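Local coordinates for protein putative polyketide cyclase (Silicibacter sp. TM1040, PDB 3F8H) that is of unknown function but, as a SnoaL-like protein, may act as a polyketide cyclase or bind a comparable small hydrophobic substrate, at residues T23-Y27 with M39-L43; H69-K75 with G100-D106; T90-Y96 with A121-L127; R113-L119 with W144-A150. All blocks are in the same frame, centred on the assembly; numbering follows the deposited sequence. Where two conformers were deposited one is given.

Overall arrangement
Contact 3 is the buried centre of the fold, where backbone bonds pair strands 91-102 and 115-128, and one face of the pair, charged and aromatic, meets the second subunit. Contact 1 is buried too, held by apolar and sulfur packing with no direct hydrogen bond between its segments; its helix 23-33 lies on contact 3, with I24 packed on F125 and A92. Contacts 2 and 4 sit farther out, their centres about 12 Å apart, and work on the far ends of the same strands: contact 2 adds strand 74-85 at the surface, and contact 4 seats the C-terminal helix 141-149. Both rely on polar side chains, a histidine-aspartate bond in contact 2, glutamine amides and a terminal salt bridge in contact 4.

Contact 1. Residues T23-Y27 with M39-L43; sequences TIARY and MLACL
Y27 and M39 lie 4.9 Å apart CA to CA, and T23 and C42 6.0 Å, where the start of helix 23-33 meets the end of helix 36-40 and the type I turn L40-L43 that leads into the next strand. C42 points at the first helix: its SG sits 3.6 Å from Y27 N, an amide already bonded to T23 O. Beside it, T23 CG2 touches C42 O at 3.5 Å, while T23 OG1 is engaged elsewhere by G130 O. The Y27 ring, swung out with CG anti to the backbone N (chi1 171°), crosses the selenomethionine M39 obliquely; the terminal CE of M39 reaches Y27 CZ at 3.7 Å, and L43 CD2 meets Y27 CE1 at 4.0 Å. With an alanine here in place of Y27 the ring is gone, and M39 CE and L43 CD2 would probably face a gap. F63 of helix 60-73 and I132 of strand 131-139 also pack against this contact. Packing of methyls, ring and sulfur, rather than direct hydrogen bonds, joins the two segments, while Y27 OH bonds a methylpentanediol, probably from the crystallisation liquor, which may mark a pocket of the SnoaL-like fold.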
# COMPACT_ATOMS: atom_id res chain seq x y z
N THR A 23 2.24 -15.34 -10.85
CA THR A 23 1.67 -15.77 -9.57
C THR A 23 0.69 -14.75 -8.98
O THR A 23 -0.39 -15.12 -8.51
CB THR A 23 2.80 -16.11 -8.55
OG1 THR A 23 3.72 -17.00 -9.19
CG2 THR A 23 2.25 -16.78 -7.28
N ILE A 24 1.03 -13.47 -9.09
CA ILE A 24 0.21 -12.42 -8.48
C ILE A 24 -1.13 -12.30 -9.23
O ILE A 24 -2.21 -12.24 -8.63
CB ILE A 24 0.93 -11.07 -8.36
CG1 ILE A 24 2.22 -11.25 -7.58
CG2 ILE A 24 -0.00 -9.99 -7.66
CD1 ILE A 24 2.07 -11.91 -6.21
N ALA A 25 -1.04 -12.33 -10.55
CA ALA A 25 -2.22 -12.28 -11.42
C ALA A 25 -3.13 -13.50 -11.15
O ALA A 25 -4.33 -13.38 -11.01
CB ALA A 25 -1.82 -12.26 -12.92
N ARG A 26 -2.52 -14.66 -11.02
CA ARG A 26 -3.30 -15.88 -10.77
C ARG A 26 -4.02 -15.79 -9.43
O ARG A 26 -5.19 -16.15 -9.32
CB ARG A 26 -2.44 -17.14 -10.83
CG ARG A 26 -2.07 -17.49 -12.26
CD ARG A 26 -1.47 -18.88 -12.37
NE ARG A 26 -0.16 -18.94 -11.75
CZ ARG A 26 0.10 -19.54 -10.61
NH1 ARG A 26 -0.84 -20.22 -9.96
NH2 ARG A 26 1.33 -19.52 -10.17
N TYR A 27 -3.31 -15.24 -8.46
CA TYR A 27 -3.82 -15.08 -7.12
C TYR A 27 -5.07 -14.20 -7.10
O TYR A 27 -6.09 -14.56 -6.52
CB TYR A 27 -2.74 -14.51 -6.21
CG TYR A 27 -3.18 -14.10 -4.84
CD1 TYR A 27 -3.23 -15.02 -3.81
CD2 TYR A 27 -3.51 -12.76 -4.55
CE1 TYR A 27 -3.58 -14.64 -2.53
CE2 TYR A 27 -3.91 -12.38 -3.30
CZ TYR A 27 -3.93 -13.32 -2.27
OH TYR A 27 -4.32 -12.98 -0.98
N MSE A 39 -6.12 -19.60 -4.94
CA MSE A 39 -5.30 -18.64 -4.16
C MSE A 39 -4.28 -19.38 -3.33
O MSE A 39 -3.08 -19.03 -3.28
CB MSE A 39 -6.18 -17.81 -3.23
CG MSE A 39 -7.14 -16.93 -3.97
SE MSE A 39 -8.47 -16.10 -2.76
CE MSE A 39 -7.28 -14.88 -1.89
N LEU A 40 -4.74 -20.45 -2.70
CA LEU A 40 -3.88 -21.22 -1.81
C LEU A 40 -2.71 -21.82 -2.56
O LEU A 40 -1.59 -21.92 -2.04
CB LEU A 40 -4.69 -22.32 -1.09
CG LEU A 40 -5.62 -21.78 -0.01
CD1 LEU A 40 -6.70 -22.83 0.35
CD2 LEU A 40 -4.80 -21.33 1.20
N ALA A 41 -3.00 -22.19 -3.79
CA ALA A 41 -2.02 -22.81 -4.67
C ALA A 41 -0.86 -21.84 -5.05
O ALA A 41 0.23 -22.24 -5.48
CB ALA A 41 -2.74 -23.38 -5.96
N CYS A 42 -1.13 -20.56 -4.89
CA CYS A 42 -0.16 -19.50 -5.21
C CYS A 42 0.79 -19.21 -4.06
O CYS A 42 1.76 -18.45 -4.19
CB CYS A 42 -0.89 -18.20 -5.51
SG CYS A 42 -1.74 -18.22 -7.07
N LEU A 43 0.49 -19.81 -2.92
CA LEU A 43 1.24 -19.56 -1.70
C LEU A 43 2.19 -20.64 -1.27
O LEU A 43 1.94 -21.83 -1.45
CB LEU A 43 0.27 -19.35 -0.53
CG LEU A 43 -0.93 -18.45 -0.77
CD1 LEU A 43 -1.75 -18.44 0.48
CD2 LEU A 43 -0.58 -16.99 -1.20
O HOH W 1 0.95 -21.80 -7.82

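Contact 2. Residues H69-K75 with G100-D106; sequences HMSHCYK and GTYLATD
C73, Y74 and Y102 make the packed part of this contact. C73 O takes L103 N at 2.7 Å and A104 N at 3.1 Å, both from the same face of its plane, so the end of the helix is tied to the turn after strand 91-102. K75 and T101 follow as a hydrogen-bonded antiparallel pair. The Y74 and Y102 rings run side by side, nearly parallel, 13° apart, but displaced so that little of one lies over the other; Y74 CE1 touches Y102 CD1 at 3.6 Å. Y74 OH goes on to the anti lone pair of D106 OD2 at 2.9 Å. H69 and H72 lie on the exposed side. H69 NE2 bonds D106 OD1 at 2.6 Å, in the plane of its own ring but from above the carboxylate plane; one bond on each oxygen probably fixes the carboxylate's rotation. A104 CB lies over one face of the H72 ring in a CH-pi contact, 3.8 Å from its centroid, and a water links H72 NE2 to T105 O. Here helix 60-73 runs straight into strand 74-85, the outermost strand of the sheet within this chain, paired with 91-102, whose Y102 meets W144 of helix 141-149 edge to face.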
# COMPACT_ATOMS: atom_id res chain seq x y z
N HIS A 69 -13.50 -16.70 6.45
CA HIS A 69 -13.99 -15.56 7.22
C HIS A 69 -14.40 -14.47 6.24
O HIS A 69 -15.49 -13.89 6.34
CB HIS A 69 -12.93 -15.04 8.19
CG HIS A 69 -13.40 -13.90 9.01
ND1 HIS A 69 -14.09 -14.07 10.18
CD2 HIS A 69 -13.31 -12.56 8.81
CE1 HIS A 69 -14.42 -12.89 10.67
NE2 HIS A 69 -13.95 -11.96 9.86
N MSE A 70 -13.55 -14.20 5.27
CA MSE A 70 -13.86 -13.12 4.33
C MSE A 70 -15.08 -13.44 3.51
O MSE A 70 -15.89 -12.59 3.16
CB MSE A 70 -12.73 -12.83 3.37
CG MSE A 70 -11.65 -11.92 3.93
SE MSE A 70 -10.61 -11.16 2.45
CE MSE A 70 -11.88 -9.71 1.93
N SER A 71 -15.19 -14.73 3.23
CA SER A 71 -16.22 -15.26 2.34
C SER A 71 -17.60 -15.06 2.97
O SER A 71 -18.64 -14.81 2.31
CB SER A 71 -15.92 -16.75 2.12
OG SER A 71 -16.78 -17.25 1.17
N HIS A 72 -17.57 -15.09 4.29
CA HIS A 72 -18.76 -14.93 5.09
C HIS A 72 -19.17 -13.46 5.17
O HIS A 72 -20.30 -13.11 5.03
CB HIS A 72 -18.51 -15.46 6.52
CG HIS A 72 -19.63 -15.18 7.47
ND1 HIS A 72 -20.83 -15.85 7.41
CD2 HIS A 72 -19.70 -14.36 8.54
CE1 HIS A 72 -21.62 -15.42 8.39
NE2 HIS A 72 -20.95 -14.53 9.10
N CYS A 73 -18.19 -12.60 5.33
CA CYS A 73 -18.48 -11.19 5.58
C CYS A 73 -18.65 -10.31 4.36
O CYS A 73 -19.39 -9.33 4.39
CB CYS A 73 -17.40 -10.57 6.44
SG CYS A 73 -17.24 -11.25 8.10
N TYR A 74 -17.94 -10.66 3.30
CA TYR A 74 -17.87 -9.80 2.11
C TYR A 74 -17.93 -10.52 0.80
O TYR A 74 -17.46 -11.64 0.68
CB TYR A 74 -16.51 -9.06 2.05
CG TYR A 74 -16.06 -8.43 3.34
CD1 TYR A 74 -16.52 -7.19 3.72
CD2 TYR A 74 -15.17 -9.07 4.17
CE1 TYR A 74 -16.13 -6.62 4.90
CE2 TYR A 74 -14.80 -8.53 5.37
CZ TYR A 74 -15.29 -7.29 5.73
OH TYR A 74 -14.92 -6.71 6.91
N LYS A 75 -18.51 -9.84 -0.18
CA LYS A 75 -18.42 -10.28 -1.58
C LYS A 75 -17.81 -9.12 -2.34
O LYS A 75 -18.39 -8.04 -2.39
CB LYS A 75 -19.76 -10.64 -2.18
CG LYS A 75 -19.63 -11.06 -3.67
CD LYS A 75 -18.53 -12.18 -3.90
CE LYS A 75 -18.33 -12.53 -5.42
NZ LYS A 75 -17.31 -13.59 -5.74
N GLY A 100 -17.38 -3.97 -3.52
CA GLY A 100 -18.08 -4.98 -2.73
C GLY A 100 -19.41 -4.65 -2.08
O GLY A 100 -19.92 -3.57 -2.17
N THR A 101 -19.89 -5.68 -1.40
CA THR A 101 -21.09 -5.68 -0.58
C THR A 101 -20.75 -6.29 0.76
O THR A 101 -20.11 -7.35 0.84
CB THR A 101 -22.18 -6.51 -1.25
OG1 THR A 101 -22.34 -6.02 -2.58
CG2 THR A 101 -23.57 -6.42 -0.49
N TYR A 102 -21.17 -5.61 1.82
CA TYR A 102 -20.91 -6.04 3.21
C TYR A 102 -22.08 -6.92 3.63
O TYR A 102 -23.21 -6.45 3.89
CB TYR A 102 -20.67 -4.82 4.07
CG TYR A 102 -20.22 -5.04 5.49
CD1 TYR A 102 -19.52 -6.16 5.87
CD2 TYR A 102 -20.42 -4.05 6.43
CE1 TYR A 102 -19.07 -6.31 7.18
CE2 TYR A 102 -20.00 -4.18 7.72
CZ TYR A 102 -19.32 -5.30 8.10
OH TYR A 102 -18.90 -5.38 9.42
N LEU A 103 -21.78 -8.22 3.63
CA LEU A 103 -22.76 -9.30 3.82
C LEU A 103 -23.06 -9.65 5.26
O LEU A 103 -24.19 -9.87 5.63
CB LEU A 103 -22.29 -10.58 3.14
CG LEU A 103 -21.91 -10.52 1.65
CD1 LEU A 103 -21.32 -11.87 1.24
CD2 LEU A 103 -23.13 -10.14 0.82
N ALA A 104 -22.00 -9.74 6.05
CA ALA A 104 -22.15 -10.09 7.46
C ALA A 104 -21.12 -9.39 8.30
O ALA A 104 -20.01 -9.17 7.88
CB ALA A 104 -22.10 -11.63 7.66
N THR A 105 -21.50 -9.05 9.51
CA THR A 105 -20.65 -8.24 10.38
C THR A 105 -19.32 -8.86 10.74
O THR A 105 -19.22 -10.03 11.13
CB THR A 105 -21.40 -7.84 11.66
OG1 THR A 105 -22.61 -7.19 11.29
CG2 THR A 105 -20.56 -6.90 12.54
N ASP A 106 -18.28 -8.05 10.56
CA ASP A 106 -16.91 -8.44 10.88
C ASP A 106 -16.58 -7.80 12.22
O ASP A 106 -16.65 -6.58 12.38
CB ASP A 106 -15.96 -7.98 9.80
CG ASP A 106 -14.63 -8.70 9.84
OD1 ASP A 106 -14.36 -9.53 10.73
OD2 ASP A 106 -13.83 -8.44 8.93
O HOH W 2 -20.97 -12.07 11.13
O HOH W 3 -20.56 -6.92 -4.60

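Contact 3. Residues T90-Y96 with A121-L127; sequences TRAAAEY and AGSFFDL
R91-Y96 and A121-L127 run antiparallel at 163°, their axes 4.6 Å apart at closest approach, as neighbours in the sheet of the SnoaL-like fold. A92-F125, A94-S123 and Y96-A121 are hydrogen-bonded pairs, each closed by two backbone bonds, and L127 N adds a bond to T90 O. The face bearing A92, A94, Y96, S123 and F125 looks toward helix 23-33. On it the Y96 ring is folded back over A121, with chi1 48° placing CG between the backbone N and the carbonyl carbon; A121 O stands over the centre of one ring face. That turn brings Y96 OH to S123 OG at 2.6 Å, in the ring plane, and S123 OG also bonds T137 OG1. On the other face A93 CB packs on F124 CD1 at 3.6 Å, and F124 meets F124 of the second subunit. R91 NE and D126 OD1 form a 3.3 Å salt bridge by charge alone, the oxygen lying well out of the guanidinium plane; D126 also pairs with R134 of the same chain. R91 pairs with E95, and E95 with R134, of the second subunit. One face therefore carries hydroxyls touching a methylpentanediol probably from the crystallisation liquor, the other a charged and aromatic dimer interface.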
# COMPACT_ATOMS: atom_id res chain seq x y z
N THR A 90 11.38 -11.62 -6.85
CA THR A 90 11.20 -11.94 -5.43
C THR A 90 10.32 -10.97 -4.68
O THR A 90 10.03 -11.14 -3.48
CB THR A 90 12.55 -12.03 -4.70
OG1 THR A 90 13.20 -10.75 -4.72
CG2 THR A 90 13.42 -13.09 -5.39
N ARG A 91 9.94 -9.93 -5.39
CA ARG A 91 9.06 -8.91 -4.81
C ARG A 91 8.06 -8.44 -5.85
O ARG A 91 8.38 -8.33 -7.04
CB ARG A 91 9.89 -7.70 -4.31
CG ARG A 91 11.07 -8.01 -3.42
CD ARG A 91 10.63 -8.26 -2.01
NE ARG A 91 10.02 -7.05 -1.48
CZ ARG A 91 10.66 -6.10 -0.79
NH1 ARG A 91 11.93 -6.20 -0.49
NH2 ARG A 91 10.02 -5.05 -0.36
N ALA A 92 6.87 -8.12 -5.38
CA ALA A 92 5.79 -7.59 -6.24
C ALA A 92 4.84 -6.71 -5.46
O ALA A 92 4.83 -6.70 -4.24
CB ALA A 92 5.01 -8.74 -6.93
N ALA A 93 4.09 -5.93 -6.22
CA ALA A 93 3.11 -4.98 -5.73
C ALA A 93 1.93 -4.94 -6.66
O ALA A 93 2.03 -5.26 -7.80
CB ALA A 93 3.70 -3.57 -5.59
N ALA A 94 0.78 -4.61 -6.10
CA ALA A 94 -0.41 -4.48 -6.93
C ALA A 94 -1.28 -3.40 -6.39
O ALA A 94 -1.46 -3.26 -5.18
CB ALA A 94 -1.17 -5.81 -6.98
N GLU A 95 -1.82 -2.62 -7.31
CA GLU A 95 -2.77 -1.55 -6.98
C GLU A 95 -4.06 -1.83 -7.74
O GLU A 95 -4.05 -2.23 -8.92
CB GLU A 95 -2.24 -0.17 -7.31
CG GLU A 95 -3.03 0.88 -6.56
CD GLU A 95 -2.60 2.31 -6.81
OE1 GLU A 95 -1.94 2.62 -7.83
OE2 GLU A 95 -2.95 3.13 -5.97
N TYR A 96 -5.18 -1.66 -7.07
CA TYR A 96 -6.46 -2.02 -7.68
C TYR A 96 -7.62 -1.37 -6.93
O TYR A 96 -7.44 -0.73 -5.89
CB TYR A 96 -6.62 -3.55 -7.70
CG TYR A 96 -6.28 -4.20 -6.37
CD1 TYR A 96 -4.99 -4.55 -6.08
CD2 TYR A 96 -7.25 -4.41 -5.38
CE1 TYR A 96 -4.65 -5.09 -4.83
CE2 TYR A 96 -6.93 -4.94 -4.16
CZ TYR A 96 -5.62 -5.28 -3.88
OH TYR A 96 -5.27 -5.82 -2.66
N ALA A 121 -7.14 0.00 -3.08
CA ALA A 121 -6.32 -0.79 -2.19
C ALA A 121 -5.03 -1.11 -2.89
O ALA A 121 -4.88 -0.97 -4.14
CB ALA A 121 -7.01 -2.11 -1.72
N GLY A 122 -4.09 -1.48 -2.06
CA GLY A 122 -2.77 -1.90 -2.49
C GLY A 122 -2.19 -3.06 -1.69
O GLY A 122 -2.35 -3.14 -0.44
N SER A 123 -1.49 -3.93 -2.41
CA SER A 123 -0.83 -5.08 -1.80
C SER A 123 0.64 -5.20 -2.19
O SER A 123 1.05 -4.86 -3.29
CB SER A 123 -1.54 -6.38 -2.18
OG SER A 123 -2.90 -6.46 -1.74
N PHE A 124 1.41 -5.69 -1.23
CA PHE A 124 2.83 -5.97 -1.42
C PHE A 124 3.11 -7.41 -1.07
O PHE A 124 2.52 -7.98 -0.15
CB PHE A 124 3.67 -5.04 -0.59
CG PHE A 124 3.53 -3.60 -0.98
CD1 PHE A 124 4.28 -3.06 -2.04
CD2 PHE A 124 2.59 -2.78 -0.35
CE1 PHE A 124 4.11 -1.70 -2.40
CE2 PHE A 124 2.43 -1.43 -0.73
CZ PHE A 124 3.16 -0.91 -1.74
N PHE A 125 4.01 -7.99 -1.86
CA PHE A 125 4.34 -9.41 -1.76
C PHE A 125 5.82 -9.69 -1.83
O PHE A 125 6.60 -8.97 -2.48
CB PHE A 125 3.74 -10.20 -2.96
CG PHE A 125 2.27 -10.01 -3.17
CD1 PHE A 125 1.79 -8.96 -3.93
CD2 PHE A 125 1.37 -10.91 -2.63
CE1 PHE A 125 0.43 -8.79 -4.15
CE2 PHE A 125 0.02 -10.74 -2.82
CZ PHE A 125 -0.47 -9.68 -3.58
N ASP A 126 6.18 -10.77 -1.16
CA ASP A 126 7.48 -11.40 -1.33
C ASP A 126 7.16 -12.75 -2.01
O ASP A 126 6.13 -13.36 -1.78
CB ASP A 126 8.21 -11.74 -0.06
CG ASP A 126 8.59 -10.53 0.80
OD1 ASP A 126 8.66 -9.40 0.33
OD2 ASP A 126 8.83 -10.76 2.01
N LEU A 127 8.08 -13.21 -2.83
CA LEU A 127 7.96 -14.52 -3.51
C LEU A 127 9.27 -15.25 -3.50
O LEU A 127 10.32 -14.65 -3.55
CB LEU A 127 7.52 -14.34 -4.96
CG LEU A 127 6.19 -13.62 -5.26
CD1 LEU A 127 6.46 -12.13 -5.61
CD2 LEU A 127 5.50 -14.32 -6.40
O HOH W 4 7.29 -6.38 -2.19
O HOH W 5 -4.44 2.27 -3.98

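Contact 4. Residues R113-L119 with W144-A150; sequences RQQSYKL and WIKQVSA
W144 drives the edge of its indole into the face of Y117, a T-shaped stack in which helix 141-149 packs on strand 115-128 of the SnoaL-like alpha+beta fold. The ring planes stand 79° apart, and W144 NE1 sits 3.3 Å above the Y117 plane, over its centre. Y117 presents that face because CG lies between the backbone N and the carbonyl carbon (chi1 54°); its OH bonds E76. L119 slants across W144, CD1 meeting CB at 3.8 Å. Next along the helix, the extended Q147 lays its amide along the strand backbone: OE1 takes K118 N on a lone pair, in the carbonyl plane, and NE2 gives to K118 O at 2.8 Å. Toward the chain end Q115 crosses V148 at about a right angle; its NE2 bonds V148 O at 2.8 Å and also gives to E111 O, while OE1 accepts from R113 N at 2.6 Å. A leucine in place of Q115 would probably leave V148 O and E111 O without this amide donor and R113 N without its acceptor. The R113 guanidinium passes over Q115 CG with one face, and in its own plane NH2 bonds the terminal A150 OXT at 3.2 Å, a salt bridge.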
# COMPACT_ATOMS: atom_id res chain seq x y z
N ARG A 113 -25.20 -4.52 6.55
CA ARG A 113 -26.57 -4.27 6.11
C ARG A 113 -26.65 -4.33 4.60
O ARG A 113 -27.50 -3.71 3.98
CB ARG A 113 -27.06 -2.89 6.61
CG ARG A 113 -27.04 -2.72 8.12
CD ARG A 113 -27.45 -1.31 8.56
NE ARG A 113 -26.42 -0.30 8.31
CZ ARG A 113 -26.41 0.53 7.26
NH1 ARG A 113 -27.41 0.50 6.39
NH2 ARG A 113 -25.42 1.41 7.11
N GLN A 114 -25.74 -5.09 4.02
CA GLN A 114 -25.63 -5.30 2.58
C GLN A 114 -25.26 -4.01 1.89
O GLN A 114 -25.67 -3.75 0.77
CB GLN A 114 -26.90 -5.88 1.99
CG GLN A 114 -27.47 -7.01 2.81
CD GLN A 114 -26.50 -8.12 3.02
OE1 GLN A 114 -25.89 -8.62 2.07
NE2 GLN A 114 -26.35 -8.56 4.29
N GLN A 115 -24.49 -3.19 2.60
CA GLN A 115 -23.97 -1.92 2.06
C GLN A 115 -22.96 -2.19 0.95
O GLN A 115 -22.10 -3.07 1.08
CB GLN A 115 -23.18 -1.07 3.09
CG GLN A 115 -23.76 -0.74 4.41
CD GLN A 115 -23.50 -1.80 5.43
OE1 GLN A 115 -23.62 -3.00 5.15
NE2 GLN A 115 -23.18 -1.38 6.64
N SER A 116 -23.03 -1.37 -0.09
CA SER A 116 -22.04 -1.43 -1.16
C SER A 116 -20.89 -0.46 -0.87
O SER A 116 -21.02 0.55 -0.14
CB SER A 116 -22.69 -1.18 -2.53
OG SER A 116 -22.90 0.19 -2.72
N TYR A 117 -19.72 -0.80 -1.38
CA TYR A 117 -18.57 0.06 -1.20
C TYR A 117 -17.62 -0.07 -2.39
O TYR A 117 -17.60 -1.06 -3.14
CB TYR A 117 -17.83 -0.26 0.12
CG TYR A 117 -17.44 -1.74 0.28
CD1 TYR A 117 -18.29 -2.62 0.92
CD2 TYR A 117 -16.25 -2.25 -0.24
CE1 TYR A 117 -17.96 -3.97 1.08
CE2 TYR A 117 -15.92 -3.63 -0.10
CZ TYR A 117 -16.80 -4.47 0.55
OH TYR A 117 -16.54 -5.82 0.72
N LYS A 118 -16.83 0.97 -2.54
CA LYS A 118 -15.83 0.99 -3.61
C LYS A 118 -14.62 1.74 -3.10
O LYS A 118 -14.72 2.86 -2.63
CB LYS A 118 -16.35 1.67 -4.88
CG LYS A 118 -15.36 1.61 -6.04
CD LYS A 118 -15.70 2.55 -7.20
CE LYS A 118 -16.84 2.06 -8.06
NZ LYS A 118 -17.13 2.90 -9.27
N LEU A 119 -13.48 1.10 -3.17
CA LEU A 119 -12.30 1.78 -2.70
C LEU A 119 -11.01 1.19 -3.21
O LEU A 119 -10.92 0.00 -3.50
CB LEU A 119 -12.27 1.84 -1.17
CG LEU A 119 -11.96 0.56 -0.44
CD1 LEU A 119 -11.74 0.86 1.00
CD2 LEU A 119 -13.05 -0.45 -0.65
N TRP A 144 -13.47 3.45 4.33
CA TRP A 144 -14.36 2.31 4.22
C TRP A 144 -15.48 2.39 5.26
O TRP A 144 -16.64 2.17 4.94
CB TRP A 144 -13.64 0.96 4.34
CG TRP A 144 -14.59 -0.21 4.18
CD1 TRP A 144 -15.08 -0.72 3.00
CD2 TRP A 144 -15.19 -0.97 5.23
NE1 TRP A 144 -15.97 -1.76 3.26
CE2 TRP A 144 -16.04 -1.93 4.62
CE3 TRP A 144 -15.11 -0.94 6.62
CZ2 TRP A 144 -16.78 -2.84 5.36
CZ3 TRP A 144 -15.84 -1.85 7.34
CH2 TRP A 144 -16.67 -2.78 6.71
N ILE A 145 -15.10 2.73 6.48
CA ILE A 145 -16.04 2.80 7.59
C ILE A 145 -17.08 3.87 7.34
O ILE A 145 -18.27 3.72 7.69
CB ILE A 145 -15.34 3.08 8.94
CG1 ILE A 145 -14.55 1.83 9.37
CG2 ILE A 145 -16.37 3.47 10.01
CD1 ILE A 145 -13.82 2.01 10.67
N LYS A 146 -16.61 4.92 6.69
CA LYS A 146 -17.48 6.04 6.36
C LYS A 146 -18.53 5.57 5.35
O LYS A 146 -19.72 5.77 5.51
CB LYS A 146 -16.67 7.22 5.81
CG LYS A 146 -17.50 8.39 5.37
N GLN A 147 -18.05 4.85 4.34
CA GLN A 147 -18.92 4.36 3.27
C GLN A 147 -20.04 3.44 3.78
O GLN A 147 -21.17 3.57 3.38
CB GLN A 147 -18.13 3.62 2.18
CG GLN A 147 -17.27 4.51 1.30
CD GLN A 147 -16.65 3.77 0.14
OE1 GLN A 147 -17.33 3.06 -0.57
NE2 GLN A 147 -15.33 3.95 -0.07
N VAL A 148 -19.70 2.52 4.67
CA VAL A 148 -20.67 1.51 5.15
C VAL A 148 -21.53 1.97 6.29
O VAL A 148 -22.53 1.34 6.64
CB VAL A 148 -20.01 0.13 5.49
CG1 VAL A 148 -19.46 -0.49 4.23
CG2 VAL A 148 -18.94 0.26 6.56
N SER A 149 -21.13 3.10 6.86
CA SER A 149 -21.86 3.65 8.00
C SER A 149 -22.94 4.60 7.49
O SER A 149 -23.83 5.01 8.22
CB SER A 149 -20.92 4.42 8.92
OG SER A 149 -19.93 3.58 9.47
N ALA A 150 -22.84 4.90 6.20
CA ALA A 150 -23.78 5.82 5.54
C ALA A 150 -25.11 5.11 5.30
O ALA A 150 -26.16 5.77 5.35
CB ALA A 150 -23.22 6.32 4.22
OXT ALA A 150 -25.15 3.88 5.08
O HOH W 6 -23.66 -0.30 9.43
O HOH W 7 -23.01 2.00 0.96